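Local coordinates for neurogenic locus protein delta (Drosophila melanogaster, PDB 7ALK), which acts as a ligand for the Notch receptor and is required to separate neural from epidermal cell lineages, here as its N-terminal C2, DSL and first EGF domains, at residues Ser1-Ser12 against Thr152-Asp163; Arg178-Thr186 against Leu196-His205. All coordinates share one frame; numbering follows the deposited sequence.

Contact 1: Ser1-Ser12 against Thr152-Asp163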
loop_
_atom_site.group_PDB
_atom_site.type_symbol
_atom_site.label_atom_id
_atom_site.label_comp_id
_atom_site.label_asym_id
_atom_site.label_seq_id
_atom_site.Cartn_x
_atom_site.Cartn_y
_atom_site.Cartn_z
ATOM N N SER A 1 -9.517 4.262 3.694
ATOM C CA SER A 1 -9.876 4.097 2.290
ATOM C C SER A 1 -8.644 3.945 1.404
ATOM O O SER A 1 -8.214 4.899 0.761
ATOM C CB SER A 1 -10.714 5.283 1.808
ATOM O OG SER A 1 -12.011 5.263 2.378
ATOM N N GLY A 2 -8.074 2.744 1.378
ATOM C CA GLY A 2 -6.978 2.453 0.475
ATOM C C GLY A 2 -5.654 3.108 0.817
ATOM O O GLY A 2 -5.594 4.028 1.638
ATOM N N SER A 3 -4.583 2.634 0.183
ATOM C CA SER A 3 -3.245 3.175 0.383
ATOM C C SER A 3 -2.342 2.686 -0.741
ATOM O O SER A 3 -2.490 1.562 -1.228
ATOM C CB SER A 3 -2.661 2.768 1.744
ATOM O OG SER A 3 -3.411 3.321 2.810
ATOM N N PHE A 4 -1.410 3.545 -1.145
ATOM C CA PHE A 4 -0.422 3.221 -2.167
ATOM C C PHE A 4 0.866 2.807 -1.468
ATOM O O PHE A 4 1.471 3.611 -0.751
ATOM C CB PHE A 4 -0.178 4.413 -3.095
ATOM C CG PHE A 4 0.789 4.134 -4.221
ATOM C CD1 PHE A 4 2.158 4.213 -4.022
ATOM C CD2 PHE A 4 0.324 3.816 -5.484
ATOM C CE1 PHE A 4 3.039 3.959 -5.057
ATOM C CE2 PHE A 4 1.202 3.563 -6.523
ATOM C CZ PHE A 4 2.561 3.636 -6.308
ATOM N N GLU A 5 1.281 1.560 -1.674
ATOM C CA GLU A 5 2.476 1.011 -1.047
ATOM C C GLU A 5 3.584 0.870 -2.079
ATOM O O GLU A 5 3.383 0.257 -3.134
ATOM C CB GLU A 5 2.189 -0.350 -0.407
ATOM C CG GLU A 5 1.310 -0.290 0.830
ATOM C CD GLU A 5 0.863 -1.662 1.293
ATOM O OE1 GLU A 5 0.745 -2.571 0.443
ATOM O OE2 GLU A 5 0.632 -1.834 2.509
ATOM N N LEU A 6 4.751 1.433 -1.772
ATOM C CA LEU A 6 5.950 1.268 -2.582
ATOM C C LEU A 6 7.003 0.574 -1.731
ATOM O O LEU A 6 7.464 1.133 -0.730
ATOM C CB LEU A 6 6.470 2.612 -3.095
ATOM C CG LEU A 6 7.875 2.595 -3.706
ATOM C CD1 LEU A 6 7.939 1.648 -4.893
ATOM C CD2 LEU A 6 8.306 3.990 -4.116
ATOM N N ARG A 7 7.378 -0.642 -2.125
ATOM C CA ARG A 7 8.327 -1.458 -1.373
ATOM C C ARG A 7 9.639 -1.526 -2.143
ATOM O O ARG A 7 9.721 -2.182 -3.185
ATOM C CB ARG A 7 7.768 -2.857 -1.123
ATOM C CG ARG A 7 8.761 -3.802 -0.464
ATOM C CD ARG A 7 8.118 -5.137 -0.126
ATOM N NE ARG A 7 7.645 -5.834 -1.315
ATOM C CZ ARG A 7 6.919 -6.943 -1.291
ATOM N NH1 ARG A 7 6.559 -7.509 -0.151
ATOM N NH2 ARG A 7 6.542 -7.497 -2.440
ATOM N N LEU A 8 10.661 -0.850 -1.627
ATOM C CA LEU A 8 11.989 -0.941 -2.213
ATOM C C LEU A 8 12.620 -2.281 -1.859
ATOM O O LEU A 8 12.505 -2.760 -0.728
ATOM C CB LEU A 8 12.867 0.205 -1.716
ATOM C CG LEU A 8 12.219 1.589 -1.677
ATOM C CD1 LEU A 8 13.051 2.542 -0.835
ATOM C CD2 LEU A 8 12.035 2.135 -3.083
ATOM N N LYS A 9 13.292 -2.891 -2.835
ATOM C CA LYS A 9 13.907 -4.198 -2.642
ATOM C C LYS A 9 15.429 -4.134 -2.681
ATOM O O LYS A 9 16.082 -4.440 -1.680
ATOM C CB LYS A 9 13.382 -5.193 -3.688
ATOM C CG LYS A 9 11.877 -5.407 -3.625
ATOM C CD LYS A 9 11.462 -6.689 -4.333
ATOM C CE LYS A 9 11.815 -6.649 -5.809
ATOM N NZ LYS A 9 11.430 -7.908 -6.507
ATOM N N TYR A 10 16.018 -3.741 -3.809
ATOM C CA TYR A 10 17.469 -3.748 -3.947
ATOM C C TYR A 10 17.932 -2.531 -4.731
ATOM O O TYR A 10 17.399 -2.241 -5.806
ATOM C CB TYR A 10 17.949 -5.027 -4.642
ATOM C CG TYR A 10 19.422 -5.310 -4.459
ATOM C CD1 TYR A 10 19.880 -6.027 -3.361
ATOM C CD2 TYR A 10 20.356 -4.866 -5.387
ATOM C CE1 TYR A 10 21.225 -6.292 -3.188
ATOM C CE2 TYR A 10 21.704 -5.127 -5.223
ATOM C CZ TYR A 10 22.133 -5.840 -4.123
ATOM O OH TYR A 10 23.472 -6.104 -3.953
ATOM N N PHE A 11 18.916 -1.825 -4.186
ATOM C CA PHE A 11 19.631 -0.774 -4.897
ATOM C C PHE A 11 21.057 -1.246 -5.134
ATOM O O PHE A 11 21.735 -1.671 -4.195
ATOM C CB PHE A 11 19.623 0.538 -4.110
ATOM C CG PHE A 11 20.261 1.685 -4.843
ATOM C CD1 PHE A 11 19.602 2.305 -5.893
ATOM C CD2 PHE A 11 21.518 2.141 -4.484
ATOM C CE1 PHE A 11 20.186 3.359 -6.572
ATOM C CE2 PHE A 11 22.106 3.196 -5.158
ATOM C CZ PHE A 11 21.438 3.805 -6.203
ATOM N N SER A 12 21.505 -1.181 -6.385
ATOM C CA SER A 12 22.787 -1.741 -6.792
ATOM C C SER A 12 23.734 -0.616 -7.190
ATOM O O SER A 12 23.412 0.187 -8.071
ATOM C CB SER A 12 22.607 -2.724 -7.949
ATOM O OG SER A 12 23.828 -3.370 -8.264
ATOM N N THR A 152 23.885 2.591 -11.577
ATOM C CA THR A 152 23.034 2.167 -10.478
ATOM C C THR A 152 21.773 1.484 -10.989
ATOM O O THR A 152 21.345 1.679 -12.130
ATOM C CB THR A 152 22.653 3.356 -9.591
ATOM O OG1 THR A 152 22.067 4.387 -10.397
ATOM C CG2 THR A 152 23.879 3.908 -8.894
ATOM N N SER A 153 21.178 0.679 -10.111
ATOM C CA SER A 153 19.951 -0.045 -10.416
ATOM C C SER A 153 19.106 -0.124 -9.153
ATOM O O SER A 153 19.618 -0.482 -8.088
ATOM C CB SER A 153 20.254 -1.451 -10.943
ATOM O OG SER A 153 19.069 -2.219 -11.055
ATOM N N LEU A 154 17.824 0.208 -9.275
ATOM C CA LEU A 154 16.893 0.190 -8.152
ATOM C C LEU A 154 15.709 -0.698 -8.503
ATOM O O LEU A 154 15.049 -0.484 -9.526
ATOM C CB LEU A 154 16.421 1.603 -7.803
ATOM C CG LEU A 154 15.362 1.692 -6.702
ATOM C CD1 LEU A 154 15.842 0.995 -5.440
ATOM C CD2 LEU A 154 15.019 3.139 -6.413
ATOM N N GLU A 155 15.440 -1.685 -7.654
ATOM C CA GLU A 155 14.335 -2.614 -7.839
ATOM C C GLU A 155 13.278 -2.366 -6.770
ATOM O O GLU A 155 13.606 -2.158 -5.597
ATOM C CB GLU A 155 14.826 -4.064 -7.776
ATOM C CG GLU A 155 13.822 -5.088 -8.273
ATOM C CD GLU A 155 14.406 -6.485 -8.347
ATOM O OE1 GLU A 155 15.644 -6.619 -8.234
ATOM O OE2 GLU A 155 13.628 -7.449 -8.516
ATOM N N TYR A 156 12.010 -2.391 -7.176
ATOM C CA TYR A 156 10.925 -2.010 -6.283
ATOM C C TYR A 156 9.634 -2.686 -6.720
ATOM O O TYR A 156 9.489 -3.117 -7.867
ATOM C CB TYR A 156 10.729 -0.488 -6.258
ATOM C CG TYR A 156 10.498 0.107 -7.630
ATOM C CD1 TYR A 156 11.563 0.397 -8.473
ATOM C CD2 TYR A 156 9.212 0.364 -8.089
ATOM C CE1 TYR A 156 11.356 0.933 -9.729
ATOM C CE2 TYR A 156 8.995 0.900 -9.344
ATOM C CZ TYR A 156 10.070 1.182 -10.160
ATOM O OH TYR A 156 9.862 1.714 -11.410
ATOM N N ASP A 157 8.694 -2.770 -5.780
ATOM C CA ASP A 157 7.330 -3.204 -6.043
ATOM C C ASP A 157 6.367 -2.101 -5.623
ATOM O O ASP A 157 6.634 -1.354 -4.677
ATOM C CB ASP A 157 6.985 -4.499 -5.291
ATOM C CG ASP A 157 8.000 -5.600 -5.519
ATOM O OD1 ASP A 157 8.715 -5.556 -6.541
ATOM O OD2 ASP A 157 8.081 -6.516 -4.672
ATOM N N PHE A 158 5.242 -2.004 -6.328
ATOM C CA PHE A 158 4.251 -0.980 -6.022
ATOM C C PHE A 158 2.857 -1.530 -6.287
ATOM O O PHE A 158 2.654 -2.331 -7.204
ATOM C CB PHE A 158 4.481 0.299 -6.839
ATOM C CG PHE A 158 4.411 0.094 -8.328
ATOM C CD1 PHE A 158 5.514 -0.358 -9.033
ATOM C CD2 PHE A 158 3.243 0.363 -9.023
ATOM C CE1 PHE A 158 5.451 -0.543 -10.403
ATOM C CE2 PHE A 158 3.175 0.181 -10.392
ATOM C CZ PHE A 158 4.279 -0.273 -11.082
ATOM N N ARG A 159 1.898 -1.086 -5.476
ATOM C CA ARG A 159 0.510 -1.502 -5.630
ATOM C C ARG A 159 -0.383 -0.555 -4.842
ATOM O O ARG A 159 0.086 0.245 -4.028
ATOM C CB ARG A 159 0.298 -2.943 -5.158
ATOM C CG ARG A 159 0.324 -3.094 -3.648
ATOM C CD ARG A 159 0.062 -4.527 -3.227
ATOM N NE ARG A 159 0.002 -4.659 -1.777
ATOM C CZ ARG A 159 -0.125 -5.811 -1.135
ATOM N NH1 ARG A 159 -0.212 -6.959 -1.787
ATOM N NH2 ARG A 159 -0.169 -5.812 0.194
ATOM N N VAL A 160 -1.685 -0.659 -5.100
ATOM C CA VAL A 160 -2.715 0.036 -4.335
ATOM C C VAL A 160 -3.698 -1.005 -3.823
ATOM O O VAL A 160 -4.194 -1.830 -4.600
ATOM C CB VAL A 160 -3.448 1.097 -5.176
ATOM C CG1 VAL A 160 -4.262 2.016 -4.274
ATOM C CG2 VAL A 160 -2.470 1.892 -6.007
ATOM N N THR A 161 -3.976 -0.969 -2.522
ATOM C CA THR A 161 -4.914 -1.888 -1.898
ATOM C C THR A 161 -5.852 -1.111 -0.988
ATOM O O THR A 161 -5.466 -0.108 -0.384
ATOM C CB THR A 161 -4.193 -2.978 -1.088
ATOM O OG1 THR A 161 -3.294 -2.367 -0.154
ATOM C CG2 THR A 161 -3.414 -3.905 -2.010
ATOM N N CYS A 162 -7.091 -1.584 -0.896
ATOM C CA CYS A 162 -8.088 -0.929 -0.065
ATOM C C CYS A 162 -7.836 -1.218 1.411
ATOM O O CYS A 162 -7.268 -2.251 1.777
ATOM C CB CYS A 162 -9.498 -1.382 -0.447
ATOM S SG CYS A 162 -9.973 -1.083 -2.171
ATOM N N ASP A 163 -8.264 -0.287 2.259
ATOM C CA ASP A 163 -8.158 -0.480 3.696
ATOM C C ASP A 163 -9.158 -1.538 4.162
ATOM O O ASP A 163 -9.999 -2.023 3.399
ATOM C CB ASP A 163 -8.393 0.836 4.435
ATOM C CG ASP A 163 -7.210 1.781 4.339
ATOM O OD1 ASP A 163 -6.186 1.396 3.738
ATOM O OD2 ASP A 163 -7.307 2.909 4.865
#

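Contact 2: Arg178-Thr186 against Leu196-His205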
loop_
_atom_site.group_PDB
_atom_site.type_symbol
_atom_site.label_atom_id
_atom_site.label_comp_id
_atom_site.label_asym_id
_atom_site.label_seq_id
_atom_site.Cartn_x
_atom_site.Cartn_y
_atom_site.Cartn_z
ATOM N N ARG A 178 -21.000 -8.783 9.925
ATOM C CA ARG A 178 -21.555 -8.750 11.270
ATOM C C ARG A 178 -22.263 -10.067 11.544
ATOM O O ARG A 178 -22.819 -10.689 10.632
ATOM C CB ARG A 178 -22.518 -7.569 11.449
ATOM C CG ARG A 178 -22.934 -7.316 12.889
ATOM C CD ARG A 178 -23.977 -6.215 12.990
ATOM N NE ARG A 178 -23.376 -4.921 13.292
ATOM C CZ ARG A 178 -23.251 -4.416 14.512
ATOM N NH1 ARG A 178 -23.645 -5.086 15.583
ATOM N NH2 ARG A 178 -22.712 -3.209 14.663
ATOM N N ASP A 179 -22.229 -10.492 12.803
ATOM C CA ASP A 179 -22.866 -11.731 13.218
ATOM C C ASP A 179 -23.297 -11.572 14.676
ATOM O O ASP A 179 -22.807 -12.238 15.588
ATOM C CB ASP A 179 -21.927 -12.917 13.005
ATOM C CG ASP A 179 -22.584 -14.254 13.311
ATOM O OD1 ASP A 179 -23.781 -14.282 13.669
ATOM O OD2 ASP A 179 -21.891 -15.289 13.184
ATOM N N ASP A 180 -24.227 -10.655 14.917
ATOM C CA ASP A 180 -24.815 -10.464 16.240
ATOM C C ASP A 180 -26.268 -10.036 16.048
ATOM O O ASP A 180 -26.834 -10.190 14.962
ATOM C CB ASP A 180 -23.993 -9.454 17.063
ATOM C CG ASP A 180 -23.737 -8.161 16.320
ATOM O OD1 ASP A 180 -24.711 -7.453 15.996
ATOM O OD2 ASP A 180 -22.555 -7.845 16.066
ATOM N N SER A 181 -26.877 -9.493 17.107
ATOM C CA SER A 181 -28.291 -9.133 17.057
ATOM C C SER A 181 -28.580 -8.009 16.070
ATOM O O SER A 181 -29.741 -7.821 15.690
ATOM C CB SER A 181 -28.783 -8.739 18.450
ATOM O OG SER A 181 -30.052 -8.114 18.386
ATOM N N PHE A 182 -27.563 -7.261 15.647
ATOM C CA PHE A 182 -27.740 -6.163 14.706
ATOM C C PHE A 182 -27.435 -6.560 13.267
ATOM O O PHE A 182 -27.324 -5.682 12.407
ATOM C CB PHE A 182 -26.868 -4.972 15.110
ATOM C CG PHE A 182 -27.529 -4.032 16.076
ATOM C CD1 PHE A 182 -28.425 -3.075 15.628
ATOM C CD2 PHE A 182 -27.255 -4.103 17.431
ATOM C CE1 PHE A 182 -29.034 -2.206 16.513
ATOM C CE2 PHE A 182 -27.862 -3.237 18.321
ATOM C CZ PHE A 182 -28.754 -2.289 17.861
ATOM N N GLY A 183 -27.293 -7.841 12.987
ATOM C CA GLY A 183 -27.068 -8.301 11.630
ATOM C C GLY A 183 -26.295 -9.606 11.577
ATOM O O GLY A 183 -25.497 -9.937 12.450
ATOM N N HIS A 184 -26.538 -10.369 10.511
ATOM C CA HIS A 184 -25.846 -11.633 10.255
ATOM C C HIS A 184 -25.552 -11.670 8.758
ATOM O O HIS A 184 -26.410 -12.076 7.968
ATOM C CB HIS A 184 -26.690 -12.828 10.684
ATOM C CG HIS A 184 -26.923 -12.908 12.160
ATOM N ND1 HIS A 184 -26.167 -13.702 12.995
ATOM C CD2 HIS A 184 -27.828 -12.286 12.952
ATOM C CE1 HIS A 184 -26.599 -13.571 14.236
ATOM N NE2 HIS A 184 -27.606 -12.715 14.237
ATOM N N SER A 185 -24.351 -11.249 8.369
ATOM C CA SER A 185 -24.073 -11.065 6.951
ATOM C C SER A 185 -22.576 -10.922 6.722
ATOM O O SER A 185 -21.804 -10.667 7.651
ATOM C CB SER A 185 -24.804 -9.838 6.405
ATOM O OG SER A 185 -24.493 -8.687 7.172
ATOM N N THR A 186 -22.185 -11.091 5.462
ATOM C CA THR A 186 -20.844 -10.811 4.964
ATOM C C THR A 186 -20.944 -9.750 3.866
ATOM O O THR A 186 -22.007 -9.168 3.631
ATOM C CB THR A 186 -20.171 -12.089 4.454
ATOM O OG1 THR A 186 -20.683 -12.417 3.156
ATOM C CG2 THR A 186 -20.427 -13.250 5.404
ATOM N N LEU A 196 -26.189 -14.100 5.593
ATOM C CA LEU A 196 -26.047 -15.518 5.874
ATOM C C LEU A 196 -27.355 -16.250 5.581
ATOM O O LEU A 196 -28.432 -15.653 5.507
ATOM C CB LEU A 196 -25.635 -15.733 7.331
ATOM C CG LEU A 196 -24.261 -15.183 7.719
ATOM C CD1 LEU A 196 -24.070 -15.229 9.225
ATOM C CD2 LEU A 196 -23.155 -15.950 7.009
ATOM N N THR A 197 -27.243 -17.565 5.407
ATOM C CA THR A 197 -28.414 -18.383 5.124
ATOM C C THR A 197 -29.404 -18.312 6.279
ATOM O O THR A 197 -29.048 -18.557 7.435
ATOM C CB THR A 197 -27.997 -19.832 4.873
ATOM O OG1 THR A 197 -27.217 -19.902 3.672
ATOM C CG2 THR A 197 -29.222 -20.726 4.731
ATOM N N GLY A 198 -30.648 -17.961 5.962
ATOM C CA GLY A 198 -31.685 -17.859 6.966
ATOM C C GLY A 198 -31.877 -16.486 7.566
ATOM O O GLY A 198 -32.488 -16.376 8.635
ATOM N N TRP A 199 -31.378 -15.435 6.919
ATOM C CA TRP A 199 -31.525 -14.077 7.419
ATOM C C TRP A 199 -32.097 -13.188 6.323
ATOM O O TRP A 199 -31.969 -13.473 5.130
ATOM C CB TRP A 199 -30.190 -13.521 7.929
ATOM C CG TRP A 199 -29.668 -14.286 9.103
ATOM C CD1 TRP A 199 -28.709 -15.255 9.091
ATOM C CD2 TRP A 199 -30.095 -14.159 10.465
ATOM N NE1 TRP A 199 -28.504 -15.734 10.363
ATOM C CE2 TRP A 199 -29.343 -15.078 11.225
ATOM C CE3 TRP A 199 -31.035 -13.355 11.115
ATOM C CZ2 TRP A 199 -29.503 -15.214 12.602
ATOM C CZ3 TRP A 199 -31.192 -13.492 12.482
ATOM C CH2 TRP A 199 -30.431 -14.413 13.210
ATOM N N GLN A 200 -32.734 -12.098 6.750
ATOM C CA GLN A 200 -33.513 -11.270 5.843
ATOM C C GLN A 200 -33.681 -9.886 6.452
ATOM O O GLN A 200 -33.637 -9.724 7.674
ATOM C CB GLN A 200 -34.881 -11.906 5.568
ATOM C CG GLN A 200 -35.436 -11.666 4.179
ATOM C CD GLN A 200 -36.646 -12.534 3.894
ATOM O OE1 GLN A 200 -37.228 -13.125 4.805
ATOM N NE2 GLN A 200 -37.029 -12.620 2.626
ATOM N N GLY A 201 -33.877 -8.897 5.589
ATOM C CA GLY A 201 -34.104 -7.527 6.002
ATOM C C GLY A 201 -33.056 -6.590 5.437
ATOM O O GLY A 201 -32.262 -6.948 4.562
ATOM N N ASP A 202 -33.065 -5.359 5.952
ATOM C CA ASP A 202 -32.089 -4.362 5.522
ATOM C C ASP A 202 -30.692 -4.728 6.008
ATOM O O ASP A 202 -29.763 -4.897 5.207
ATOM C CB ASP A 202 -32.494 -2.978 6.031
ATOM C CG ASP A 202 -33.878 -2.571 5.568
ATOM O OD1 ASP A 202 -34.575 -3.410 4.959
ATOM O OD2 ASP A 202 -34.270 -1.410 5.813
ATOM N N TYR A 203 -30.523 -4.849 7.322
ATOM C CA TYR A 203 -29.285 -5.332 7.915
ATOM C C TYR A 203 -29.305 -6.836 8.146
ATOM O O TYR A 203 -28.342 -7.378 8.699
ATOM C CB TYR A 203 -29.017 -4.610 9.239
ATOM C CG TYR A 203 -28.726 -3.136 9.078
ATOM C CD1 TYR A 203 -29.755 -2.207 9.041
ATOM C CD2 TYR A 203 -27.422 -2.674 8.967
ATOM C CE1 TYR A 203 -29.497 -0.857 8.895
ATOM C CE2 TYR A 203 -27.153 -1.325 8.820
ATOM C CZ TYR A 203 -28.195 -0.421 8.786
ATOM O OH TYR A 203 -27.933 0.921 8.642
ATOM N N CYS A 204 -30.378 -7.511 7.728
ATOM C CA CYS A 204 -30.560 -8.948 7.933
ATOM C C CYS A 204 -30.488 -9.307 9.416
ATOM O O CYS A 204 -29.703 -10.152 9.848
ATOM C CB CYS A 204 -29.561 -9.754 7.105
ATOM S SG CYS A 204 -30.058 -9.833 5.375
ATOM N N HIS A 205 -31.331 -8.637 10.194
ATOM C CA HIS A 205 -31.521 -8.907 11.608
ATOM C C HIS A 205 -32.725 -9.799 11.871
ATOM O O HIS A 205 -33.034 -10.075 13.034
ATOM C CB HIS A 205 -31.682 -7.587 12.365
ATOM C CG HIS A 205 -32.703 -6.670 11.764
ATOM N ND1 HIS A 205 -32.515 -6.043 10.550
ATOM C CD2 HIS A 205 -33.925 -6.286 12.201
ATOM C CE1 HIS A 205 -33.576 -5.307 10.270
ATOM N NE2 HIS A 205 -34.446 -5.437 11.255
#

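Contact 1: Ser1-Ser12 against Thr152-Asp163
K9 bridges E155 and D157, and R7 takes D157 by its other oxygen, linking four charges on the polar face of the antiparallel pair of strands 3-12 and 153-161. K9 is the side chain to follow. Its CB starts out toward the partner strand, 3.6 Å from E155 O, and CG carries it on past the D157 carboxylate. CD lies 3.4 Å from D157 OD2. The bend at chi3 (-62°) then lets CE lie beside both E155 OE2 and D157 OD1, and NZ ends 3.0 Å from E155 OE2, above that carboxylate plane. NZ also makes a longer salt bridge, 3.6 Å, to D157 OD1, which is hydrogen-bonded to T144 as well. D157 OD2 offers its anti lone pair to R7 NH2 at 2.9 Å, the guanidinium and carboxylate planes standing 74° apart; W142 makes a cation-pi contact with R7. With two cations beside it, D157 is probably kept ionised.

K9 and Y10 together stand opposite the single E155, a classic beta bulge within one sheet of the C2 domain's antiparallel beta-sandwich. The side chains of L6, F11, L154 and Y156 point to the opposite face from the charges, where they meet strands 103-113 and 124-135 of the second sheet. L6 CD1 reaches the Y156 ring at CD2, 3.7 Å away, while L154 CB sits at the edge of the F11 ring. F4 CZ packs on F158 CB and its ring meets F104.

Back on the polar side, E5 and R159 run side by side, and E5 OE1 accepts from R159 NE at 3.1 Å, in a nearly flat arrangement (planes 12° apart) with a weak second bond from NH2. At the chain terminus, S1 N makes a salt bridge to D163 OD2, 2.8 Å away.

Contact 2: Arg178-Thr186 against Leu196-His205
H184 lies flat against W199, its imidazole over the six-membered ring in an offset stack with centroids 3.8 Å apart and planes only 5° from parallel. The stack continues at the root of the histidine, where CB sits 3.4 Å from the centroid of the indole's five-membered ring, a CH-pi contact almost on the ring normal. Replacing W199 by an alanine is likely to leave one face of the H184 ring without its partner and the imidazole freer to turn.

L196 CD1 also touches H184 CB, at 3.8 Å, and the backbone fixes the pairing: L196 N donates to H184 O at 3.1 Å, nearly straight at 173°, while H184 N makes a weak bond to C204 O. A type II turn from L196 to W199 then brings the indole round over the histidine.

Behind H184, D180 N lies over the other face of the imidazole, and D179 OD1 takes a weak bond from ND1. D180 shapes the hairpin: OD1 accepts from F182 N in an Asx turn and also binds R178 NH1. G183 closes the type I turn from D180, with backbone angles that by themselves favour glycine.

A disulfide ties C204 to C195 on strand 193-195, which with 178-180 and 183-187 completes the small DSL-domain sheet; W199, on strand 199-200 paired with 206-207, reaches K220 and P221 in the EGF-like part.

From the N terminus, the chain lays down strand 3-12, runs through the rest of the C2 domain, and comes back as strand 153-161, so contact 1 closes a loop of 139 intervening residues that takes in the second sheet of the sandwich. It leaves through C162, whose disulfide to C171 opens the DSL part. Contact 2 follows in series, neither nested in contact 1 nor crossing it, and spans just nine residues between its segments. The first joins distant ends of one domain; the second folds a short disulfide-rich module on itself. Their centres lie about 38 Å apart along this elongated chain, and they do not touch.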